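Local structure of kappa-carrageenase (Zobellia galactanivorans, 5OCR) at residues A68-R73 with M275-V280; F86-F91 with L237-R242; F102-Q107 with P117-Y122. The protein forms the glycoside hydrolase family 16 part of a longer enzyme that probably hydrolyses kappa-carrageenan, a polysaccharide of red algae. One frame throughout, in Å; residues are numbered along the deposited sequence. Where two conformers were deposited one is given.

Interaction 1: residues A68-R73 with M275-V280. With MG (magnesium ion), chain F.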
loop_
_atom_site.group_PDB
_atom_site.type_symbol
_atom_site.label_atom_id
_atom_site.label_comp_id
_atom_site.label_asym_id
_atom_site.label_seq_id
_atom_site.Cartn_x
_atom_site.Cartn_y
_atom_site.Cartn_z
ATOM N N ALA A 68 6.517 -13.551 -5.024
ATOM C CA ALA A 68 6.414 -12.485 -6.023
ATOM C C ALA A 68 7.370 -11.427 -5.673
ATOM O O ALA A 68 7.472 -11.061 -4.502
ATOM C CB ALA A 68 5.021 -11.918 -6.003
ATOM N N GLU A 69 7.958 -10.828 -6.723
ATOM C CA GLU A 69 8.969 -9.756 -6.554
ATOM C C GLU A 69 8.479 -8.493 -7.278
ATOM O O GLU A 69 8.158 -8.604 -8.479
ATOM C CB GLU A 69 10.329 -10.244 -7.132
ATOM C CG GLU A 69 11.412 -9.151 -7.063
ATOM C CD GLU A 69 12.817 -9.576 -7.459
ATOM O OE1 GLU A 69 12.980 -10.711 -7.899
ATOM O OE2 GLU A 69 13.782 -8.769 -7.280
ATOM N N LEU A 70 8.339 -7.346 -6.611
ATOM C CA LEU A 70 7.886 -6.138 -7.252
ATOM C C LEU A 70 9.086 -5.172 -7.171
ATOM O O LEU A 70 9.649 -4.976 -6.109
ATOM C CB LEU A 70 6.637 -5.580 -6.511
ATOM C CG LEU A 70 5.409 -6.497 -6.540
ATOM C CD1 LEU A 70 5.461 -7.590 -5.483
ATOM C CD2 LEU A 70 4.142 -5.676 -6.276
ATOM N N THR A 71 9.458 -4.578 -8.303
ATOM C CA THR A 71 10.746 -3.886 -8.399
ATOM C C THR A 71 10.592 -2.435 -8.843
ATOM O O THR A 71 9.812 -2.156 -9.813
ATOM C CB THR A 71 11.653 -4.651 -9.427
ATOM O OG1 THR A 71 11.791 -6.005 -8.966
ATOM C CG2 THR A 71 13.077 -4.066 -9.514
ATOM N N MET A 72 11.313 -1.544 -8.188
ATOM C CA MET A 72 11.448 -0.125 -8.620
ATOM C C MET A 72 12.673 -0.014 -9.525
ATOM O O MET A 72 13.757 -0.401 -9.119
ATOM C CB MET A 72 11.651 0.745 -7.366
ATOM C CG MET A 72 11.751 2.257 -7.696
ATOM S SD MET A 72 10.190 2.912 -8.261
ATOM C CE MET A 72 9.163 2.701 -6.745
ATOM N N ARG A 73 12.504 0.487 -10.763
ATOM C CA ARG A 73 13.629 0.553 -11.727
ATOM C C ARG A 73 13.809 1.989 -12.182
ATOM O O ARG A 73 12.837 2.776 -12.250
ATOM C CB ARG A 73 13.295 -0.245 -12.999
ATOM C CG ARG A 73 13.323 -1.742 -12.683
ATOM C CD ARG A 73 13.265 -2.531 -13.969
ATOM N NE ARG A 73 12.895 -3.921 -13.650
ATOM C CZ ARG A 73 13.715 -4.836 -13.151
ATOM N NH1 ARG A 73 15.006 -4.531 -12.912
ATOM N NH2 ARG A 73 13.261 -6.071 -12.897
ATOM N N MET A 275 10.589 -5.256 -3.339
ATOM C CA MET A 275 9.831 -5.933 -2.244
ATOM C C MET A 275 9.440 -7.340 -2.665
ATOM O O MET A 275 9.365 -7.637 -3.855
ATOM C CB MET A 275 8.554 -5.143 -1.791
ATOM C CG MET A 275 7.545 -5.023 -2.952
ATOM S SD MET A 275 6.116 -4.029 -2.498
ATOM C CE MET A 275 5.226 -5.126 -1.411
ATOM N N TYR A 276 9.117 -8.185 -1.692
ATOM C CA TYR A 276 8.769 -9.589 -1.983
ATOM C C TYR A 276 7.499 -9.955 -1.247
ATOM O O TYR A 276 7.297 -9.578 -0.039
ATOM C CB TYR A 276 9.905 -10.514 -1.440
ATOM C CG TYR A 276 11.185 -10.203 -2.139
ATOM C CD1 TYR A 276 11.483 -10.854 -3.353
ATOM C CD2 TYR A 276 12.097 -9.269 -1.619
ATOM C CE1 TYR A 276 12.699 -10.543 -4.031
ATOM C CE2 TYR A 276 13.298 -8.947 -2.311
ATOM C CZ TYR A 276 13.556 -9.599 -3.500
ATOM O OH TYR A 276 14.738 -9.334 -4.129
ATOM N N VAL A 277 6.641 -10.723 -1.895
ATOM C CA VAL A 277 5.401 -11.114 -1.266
ATOM C C VAL A 277 5.265 -12.656 -1.390
ATOM O O VAL A 277 5.239 -13.197 -2.529
ATOM C CB VAL A 277 4.209 -10.449 -1.987
ATOM C CG1 VAL A 277 2.910 -10.823 -1.268
ATOM C CG2 VAL A 277 4.323 -8.903 -2.087
ATOM N N ASP A 278 5.103 -13.341 -0.255
ATOM C CA ASP A 278 4.910 -14.775 -0.271
ATOM C C ASP A 278 3.467 -15.101 -0.526
ATOM O O ASP A 278 3.185 -16.063 -1.252
ATOM C CB ASP A 278 5.417 -15.332 1.097
ATOM C CG ASP A 278 5.494 -16.899 1.148
ATOM O OD1 ASP A 278 5.473 -17.554 0.114
ATOM O OD2 ASP A 278 5.464 -17.426 2.261
ATOM N N TYR A 279 2.522 -14.371 0.014
ATOM C CA TYR A 279 1.093 -14.635 -0.341
ATOM C C TYR A 279 0.277 -13.386 -0.042
ATOM O O TYR A 279 0.720 -12.490 0.711
ATOM C CB TYR A 279 0.534 -15.849 0.446
ATOM C CG TYR A 279 0.391 -15.652 1.951
ATOM C CD1 TYR A 279 -0.546 -14.753 2.524
ATOM C CD2 TYR A 279 1.201 -16.388 2.799
ATOM C CE1 TYR A 279 -0.657 -14.624 3.909
ATOM C CE2 TYR A 279 1.126 -16.239 4.178
ATOM C CZ TYR A 279 0.178 -15.362 4.732
ATOM O OH TYR A 279 0.046 -15.232 6.095
ATOM N N VAL A 280 -0.913 -13.372 -0.646
ATOM C CA VAL A 280 -1.968 -12.455 -0.257
ATOM C C VAL A 280 -3.192 -13.279 -0.111
ATOM O O VAL A 280 -3.493 -14.177 -0.961
ATOM C CB VAL A 280 -2.133 -11.276 -1.212
ATOM C CG1 VAL A 280 -2.383 -11.767 -2.682
ATOM C CG2 VAL A 280 -3.282 -10.360 -0.707
HETATM MG MG MG F . 4.077 -18.191 -1.860
HETATM O O HOH W 1 4.380 -20.573 -2.019
#
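Just beyond the antiparallel pair A68-V277 the chain turns a corner at D278, and this corner binds a magnesium ion. Segments 68-73 and 275-277 are neighbouring strands of the GH16 beta-jelly-roll. A68 and V277 exchange a pair of backbone hydrogen bonds, as do L70 and M275; the bond from M275 N to L70 O is the most bent, with 140° at the hydrogen. Between these pairs lies the non-hydrogen-bonded pair E69-Y276, where Y276 CA comes within 3.2 Å of A68 O in a CA-H...O contact. E69 and Y276 also lie side by side on the sheet surface. E69 has CG anti to the backbone N (chi1 177°) and an extended chain, which carries its methylenes along the ring: CG is 3.6 Å from Y276 CE1, and the carboxylate is turned 38° from the ring plane. E69 OE2 is hydrogen-bonded to S274 OG. An alanine in place of Y276 would probably leave the E69 methylenes without this neighbour and the chain freer to swing away. The other face is apolar: L70 CB meets M275 CG at 3.7 Å, and F91 and L239 of adjoining strands continue the packing. At the corner, E30 O and G66 O share the magnesium ion with D278, while D278 OD2 forms a salt bridge to K105. D278 itself chelates the metal through its backbone O at 2.4 Å and its carboxylate OD1 at 2.5 Å.

Interaction 2: residues F86-F91 with L237-R242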
loop_
_atom_site.group_PDB
_atom_site.type_symbol
_atom_site.label_atom_id
_atom_site.label_comp_id
_atom_site.label_asym_id
_atom_site.label_seq_id
_atom_site.Cartn_x
_atom_site.Cartn_y
_atom_site.Cartn_z
ATOM N N PHE A 86 11.279 6.912 -12.803
ATOM C CA PHE A 86 11.243 5.486 -12.367
ATOM C C PHE A 86 9.954 4.755 -12.786
ATOM O O PHE A 86 8.909 5.393 -12.965
ATOM C CB PHE A 86 11.290 5.500 -10.856
ATOM C CG PHE A 86 12.562 6.035 -10.324
ATOM C CD1 PHE A 86 13.656 5.161 -10.079
ATOM C CD2 PHE A 86 12.737 7.434 -10.148
ATOM C CE1 PHE A 86 14.874 5.686 -9.593
ATOM C CE2 PHE A 86 13.961 7.946 -9.689
ATOM C CZ PHE A 86 15.012 7.074 -9.408
ATOM N N THR A 87 10.024 3.414 -12.828
ATOM C CA THR A 87 8.828 2.591 -12.935
ATOM C C THR A 87 8.795 1.595 -11.803
ATOM O O THR A 87 9.850 1.176 -11.305
ATOM C CB THR A 87 8.709 1.866 -14.330
ATOM O OG1 THR A 87 9.824 0.964 -14.537
ATOM C CG2 THR A 87 8.625 2.957 -15.471
ATOM N N SER A 88 7.590 1.174 -11.508
ATOM C CA SER A 88 7.423 0.188 -10.449
ATOM C C SER A 88 6.478 -0.922 -10.778
ATOM O O SER A 88 6.070 -1.123 -11.943
ATOM C CB SER A 88 7.129 0.917 -9.130
ATOM O OG SER A 88 7.282 -0.017 -8.049
ATOM N N GLY A 89 6.173 -1.739 -9.765
ATOM C CA GLY A 89 5.287 -2.897 -10.019
ATOM C C GLY A 89 4.156 -2.956 -9.001
ATOM O O GLY A 89 4.308 -2.425 -7.886
ATOM N N ILE A 90 3.022 -3.574 -9.357
ATOM C CA ILE A 90 1.821 -3.484 -8.525
ATOM C C ILE A 90 0.921 -4.674 -8.798
ATOM O O ILE A 90 0.761 -5.017 -9.952
ATOM C CB ILE A 90 1.060 -2.162 -8.702
ATOM C CG1 ILE A 90 -0.300 -2.190 -7.943
ATOM C CG2 ILE A 90 0.828 -1.826 -10.201
ATOM C CD1 ILE A 90 -0.927 -0.777 -7.787
ATOM N N PHE A 91 0.432 -5.336 -7.740
ATOM C CA PHE A 91 -0.670 -6.253 -7.860
ATOM C C PHE A 91 -1.927 -5.562 -7.387
ATOM O O PHE A 91 -2.015 -5.167 -6.199
ATOM C CB PHE A 91 -0.484 -7.486 -6.957
ATOM C CG PHE A 91 0.538 -8.438 -7.452
ATOM C CD1 PHE A 91 0.244 -9.317 -8.492
ATOM C CD2 PHE A 91 1.776 -8.494 -6.862
ATOM C CE1 PHE A 91 1.221 -10.228 -8.962
ATOM C CE2 PHE A 91 2.712 -9.433 -7.307
ATOM C CZ PHE A 91 2.438 -10.290 -8.370
ATOM N N LEU A 237 -1.067 -4.599 -3.716
ATOM C CA LEU A 237 0.328 -4.655 -3.185
ATOM C C LEU A 237 1.182 -3.849 -4.159
ATOM O O LEU A 237 1.159 -4.119 -5.398
ATOM C CB LEU A 237 0.779 -6.109 -3.214
ATOM C CG LEU A 237 0.066 -7.105 -2.297
ATOM C CD1 LEU A 237 0.113 -8.537 -2.896
ATOM C CD2 LEU A 237 0.707 -7.023 -0.930
ATOM N N SER A 238 1.923 -2.872 -3.654
ATOM C CA SER A 238 2.721 -2.083 -4.609
ATOM C C SER A 238 3.978 -1.546 -3.918
ATOM O O SER A 238 4.037 -1.423 -2.683
ATOM C CB SER A 238 1.856 -0.985 -5.143
ATOM O OG SER A 238 1.460 -0.085 -4.094
ATOM N N LEU A 239 4.946 -1.148 -4.751
ATOM C CA LEU A 239 6.206 -0.570 -4.251
ATOM C C LEU A 239 6.224 0.929 -4.660
ATOM O O LEU A 239 6.321 1.257 -5.856
ATOM C CB LEU A 239 7.444 -1.374 -4.775
ATOM C CG LEU A 239 8.770 -0.855 -4.250
ATOM C CD1 LEU A 239 8.900 -0.971 -2.708
ATOM C CD2 LEU A 239 9.870 -1.702 -4.932
ATOM N N GLY A 240 6.058 1.808 -3.678
ATOM C CA GLY A 240 5.970 3.236 -3.928
ATOM C C GLY A 240 7.319 3.903 -3.903
ATOM O O GLY A 240 8.294 3.309 -3.387
ATOM N N LEU A 241 7.462 5.056 -4.582
ATOM C CA LEU A 241 8.674 5.861 -4.494
ATOM C C LEU A 241 8.549 6.921 -3.448
ATOM O O LEU A 241 7.454 7.492 -3.197
ATOM C CB LEU A 241 8.890 6.518 -5.900
ATOM C CG LEU A 241 10.244 7.081 -6.216
ATOM C CD1 LEU A 241 11.287 5.979 -6.228
ATOM C CD2 LEU A 241 10.192 7.832 -7.570
ATOM N N ARG A 242 9.649 7.157 -2.712
ATOM C CA ARG A 242 9.677 8.153 -1.655
ATOM C C ARG A 242 10.962 8.987 -1.712
ATOM O O ARG A 242 11.820 8.778 -2.517
ATOM C CB ARG A 242 9.698 7.496 -0.260
ATOM C CG ARG A 242 8.449 6.608 -0.056
ATOM C CD ARG A 242 7.232 7.492 0.123
ATOM N NE ARG A 242 5.999 6.722 0.537
ATOM C CZ ARG A 242 5.060 6.276 -0.320
ATOM N NH1 ARG A 242 5.230 6.419 -1.658
ATOM N NH2 ARG A 242 3.952 5.670 0.128
#
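F91 pairs with L237, and I90 with S238, in an edge-to-edge antiparallel contact between strands 86-97 and 233-241, buried in the GH16 fold; the two strands draw apart toward F86 and L241. At the close end F91 N donates to L237 O and L237 N to F91 O, both at 2.7 Å. At I90 and S238 the CA atoms are 4.3 Å apart, whereas those of F86 and L241 are separated by 8.3 Å. In between, the first strand is interrupted at G89, whose O receives a weak bond from L239 N at 3.4 Å. S88 then makes the connection with its side chain: with OG anti to the backbone N (chi1 -166°), the hydroxyl points toward the other strand and donates to L239 O at 2.7 Å. Beyond it the strands, farther apart, are joined by apolar side chains. The F86 ring and the L241 side chain cross at about a right angle, with L241 CD2 3.6 Å from F86 CD2 and L241 CD1 above the rim of one ring face. Back on the face of I90 and S238, I90 CG1 touches S238 CB at 3.7 Å, and W55 packs against both residues; S238 OG is engaged by W120 NE1 and S118 OG. Past the strand end, R242 NH1 folds back to its neighbour L241 O at 2.9 Å while NH2 forms a salt bridge with E143. The two segments are thus adjacent antiparallel strands of the beta-jelly-roll of GH16, a family of the concanavalin clan, with strand 86-97 interrupted at G89.

Interaction 3: residues F102-Q107 with P117-Y122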
loop_
_atom_site.group_PDB
_atom_site.type_symbol
_atom_site.label_atom_id
_atom_site.label_comp_id
_atom_site.label_asym_id
_atom_site.label_seq_id
_atom_site.Cartn_x
_atom_site.Cartn_y
_atom_site.Cartn_z
ATOM N N PHE A 102 -7.970 -9.079 5.364
ATOM C CA PHE A 102 -6.966 -8.976 4.284
ATOM C C PHE A 102 -5.570 -9.209 4.844
ATOM O O PHE A 102 -5.207 -8.497 5.837
ATOM C CB PHE A 102 -7.036 -7.583 3.648
ATOM C CG PHE A 102 -8.457 -7.185 3.291
ATOM C CD1 PHE A 102 -8.920 -7.394 1.990
ATOM C CD2 PHE A 102 -9.364 -6.682 4.231
ATOM C CE1 PHE A 102 -10.259 -7.176 1.675
ATOM C CE2 PHE A 102 -10.687 -6.366 3.904
ATOM C CZ PHE A 102 -11.138 -6.619 2.592
ATOM N N GLU A 103 -4.791 -10.124 4.272
ATOM C CA GLU A 103 -3.487 -10.418 4.868
ATOM C C GLU A 103 -2.465 -10.652 3.798
ATOM O O GLU A 103 -2.835 -11.273 2.750
ATOM C CB GLU A 103 -3.708 -11.755 5.662
ATOM C CG GLU A 103 -2.448 -12.109 6.521
ATOM C CD GLU A 103 -2.669 -13.383 7.371
ATOM O OE1 GLU A 103 -3.359 -13.247 8.408
ATOM O OE2 GLU A 103 -2.163 -14.463 6.976
ATOM N N ALA A 104 -1.233 -10.186 4.006
ATOM C CA ALA A 104 -0.143 -10.468 3.104
ATOM C C ALA A 104 1.101 -10.692 3.878
ATOM O O ALA A 104 1.296 -10.142 4.979
ATOM C CB ALA A 104 -0.024 -9.252 2.130
ATOM N N LYS A 105 1.904 -11.598 3.352
ATOM C CA LYS A 105 3.241 -11.865 3.963
ATOM C C LYS A 105 4.316 -11.227 3.077
ATOM O O LYS A 105 4.468 -11.550 1.856
ATOM C CB LYS A 105 3.416 -13.405 4.178
ATOM C CG LYS A 105 4.860 -13.838 4.653
ATOM C CD LYS A 105 4.759 -15.356 4.838
ATOM C CE LYS A 105 6.115 -15.939 5.063
ATOM N NZ LYS A 105 5.812 -17.400 5.006
ATOM N N ILE A 106 4.986 -10.243 3.655
ATOM C CA ILE A 106 5.807 -9.307 2.859
ATOM C C ILE A 106 7.182 -9.100 3.449
ATOM O O ILE A 106 7.333 -8.964 4.720
ATOM C CB ILE A 106 5.077 -7.911 2.796
ATOM C CG1 ILE A 106 3.717 -7.992 2.032
ATOM C CG2 ILE A 106 6.064 -6.811 2.183
ATOM C CD1 ILE A 106 2.833 -6.756 2.316
ATOM N N GLN A 107 8.196 -9.059 2.570
ATOM C CA GLN A 107 9.475 -8.555 3.044
ATOM C C GLN A 107 9.795 -7.263 2.294
ATOM O O GLN A 107 9.518 -7.144 1.096
ATOM C CB GLN A 107 10.546 -9.607 2.649
ATOM C CG GLN A 107 12.002 -9.117 2.882
ATOM C CD GLN A 107 13.031 -10.247 2.777
ATOM O OE1 GLN A 107 12.803 -11.419 3.208
ATOM N NE2 GLN A 107 14.136 -9.943 2.115
ATOM N N PRO A 117 7.293 -0.230 0.389
ATOM C CA PRO A 117 6.492 -1.433 0.180
ATOM C C PRO A 117 5.161 -1.329 0.927
ATOM O O PRO A 117 5.162 -0.957 2.126
ATOM C CB PRO A 117 7.298 -2.551 0.855
ATOM C CG PRO A 117 8.737 -2.033 0.940
ATOM C CD PRO A 117 8.582 -0.500 1.075
ATOM N N SER A 118 4.056 -1.577 0.218
ATOM C CA SER A 118 2.733 -1.250 0.775
ATOM C C SER A 118 1.733 -2.341 0.456
ATOM O O SER A 118 1.829 -3.046 -0.599
ATOM C CB SER A 118 2.228 0.120 0.284
ATOM O OG SER A 118 1.851 0.078 -1.084
ATOM N N PHE A 119 0.818 -2.572 1.418
ATOM C CA PHE A 119 -0.354 -3.444 1.153
ATOM C C PHE A 119 -1.547 -2.556 1.517
ATOM O O PHE A 119 -1.598 -1.996 2.631
ATOM C CB PHE A 119 -0.245 -4.636 2.135
ATOM C CG PHE A 119 -1.426 -5.571 2.121
ATOM C CD1 PHE A 119 -2.122 -5.917 0.887
ATOM C CD2 PHE A 119 -1.752 -6.305 3.297
ATOM C CE1 PHE A 119 -3.155 -6.863 0.947
ATOM C CE2 PHE A 119 -2.775 -7.246 3.302
ATOM C CZ PHE A 119 -3.492 -7.528 2.121
ATOM N N TRP A 120 -2.523 -2.412 0.614
ATOM C CA TRP A 120 -3.531 -1.379 0.865
ATOM C C TRP A 120 -4.755 -1.633 0.025
ATOM O O TRP A 120 -4.702 -2.409 -0.950
ATOM C CB TRP A 120 -2.938 0.035 0.626
ATOM C CG TRP A 120 -2.325 0.284 -0.731
ATOM C CD1 TRP A 120 -1.203 -0.365 -1.328
ATOM C CD2 TRP A 120 -2.775 1.272 -1.707
ATOM N NE1 TRP A 120 -0.950 0.182 -2.546
ATOM C CE2 TRP A 120 -1.898 1.146 -2.857
ATOM C CE3 TRP A 120 -3.772 2.251 -1.709
ATOM C CZ2 TRP A 120 -1.998 2.020 -3.978
ATOM C CZ3 TRP A 120 -3.945 3.066 -2.886
ATOM C CH2 TRP A 120 -3.067 2.980 -3.978
ATOM N N LEU A 121 -5.864 -1.036 0.437
ATOM C CA LEU A 121 -7.193 -1.274 -0.212
ATOM C C LEU A 121 -7.644 0.108 -0.647
ATOM O O LEU A 121 -7.538 1.045 0.119
ATOM C CB LEU A 121 -8.224 -1.887 0.785
ATOM C CG LEU A 121 -7.583 -2.916 1.776
ATOM C CD1 LEU A 121 -8.579 -3.324 2.866
ATOM C CD2 LEU A 121 -7.115 -4.154 1.002
ATOM N N TYR A 122 -8.174 0.300 -1.888
ATOM C CA TYR A 122 -8.602 1.641 -2.232
ATOM C C TYR A 122 -9.742 1.558 -3.244
ATOM O O TYR A 122 -9.857 0.579 -3.992
ATOM C CB TYR A 122 -7.487 2.550 -2.763
ATOM C CG TYR A 122 -7.042 2.303 -4.179
ATOM C CD1 TYR A 122 -6.321 1.145 -4.518
ATOM C CD2 TYR A 122 -7.298 3.240 -5.144
ATOM C CE1 TYR A 122 -5.870 0.920 -5.824
ATOM C CE2 TYR A 122 -6.846 3.058 -6.433
ATOM C CZ TYR A 122 -6.155 1.888 -6.776
ATOM O OH TYR A 122 -5.774 1.753 -8.091
#
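F119 and L121 reach across to F102, A104 and I106 and fill the space between two strands that face each other without a hydrogen bond, their axes 8.5 Å apart at closest approach. The second strand enters at P117, whose ring lies on this inner side and packs on L239 and M275. S118 turns the other way. F119 comes next and carries most of the contact. CG anti to the backbone N (chi1 174°) sends the ring toward the facing strand, where the methyl of A104 sits squarely over one face in a CH-pi contact, with CB 3.6 Å from the ring centroid and 13° off its normal. The far rim meets the opposite backbone: F119 CE2 is 3.4 Å from A104 N, and E103 N meets the ring edge in its plane. F119 CZ also touches F102 CB at 3.9 Å, while at the root of the side chain I106 CD1 rests 3.7 Å from F119 CB. The A104 methyl over one face and the F102-E103 peptide at the edge probably restrict rotation of the F119 ring. W120 points back to the side of S118 and touches T236, E138 and D140. L121 returns to the core and lays its CD1 methyl over one face of the F102 ring, off toward the rim: CD1 is 3.8 Å from the ring centroid and 15° off the normal, and CD2 reaches F102 CD1 at 3.8 Å. Y122 lies on the S118 side again, its OH hydrogen-bonded to K92 NZ and W120 CH2 over one face of its ring. Strand 115-122 lies between strands 134-144 and 233-241, whose V141 and L237 also touch F119, while strand 100-107 on the facing layer lies between strands 200-207 and 273-285.

Overall arrangement
The three contacts lie close together in the core of the jelly-roll. The centres of interactions 1 and 2 are about 9 Å apart, those of interactions 1 and 3 about 10 Å, and those of interactions 2 and 3 about 12 Å. Neighbouring strands pair in turn: 100-107 with 273-285, then 67-74, 86-97, 233-241 and 115-122. Interactions 1 and 2 are lateral links in this path, joined to each other by R73 N and T87 O; interaction 3 packs its two ends face to face. Along the chain the contacts are enclosed one within another, 3 inside 2 and 2 inside 1. Strand 273-285, near the C-terminus, thereby ties late sequence into the early strands of the domain.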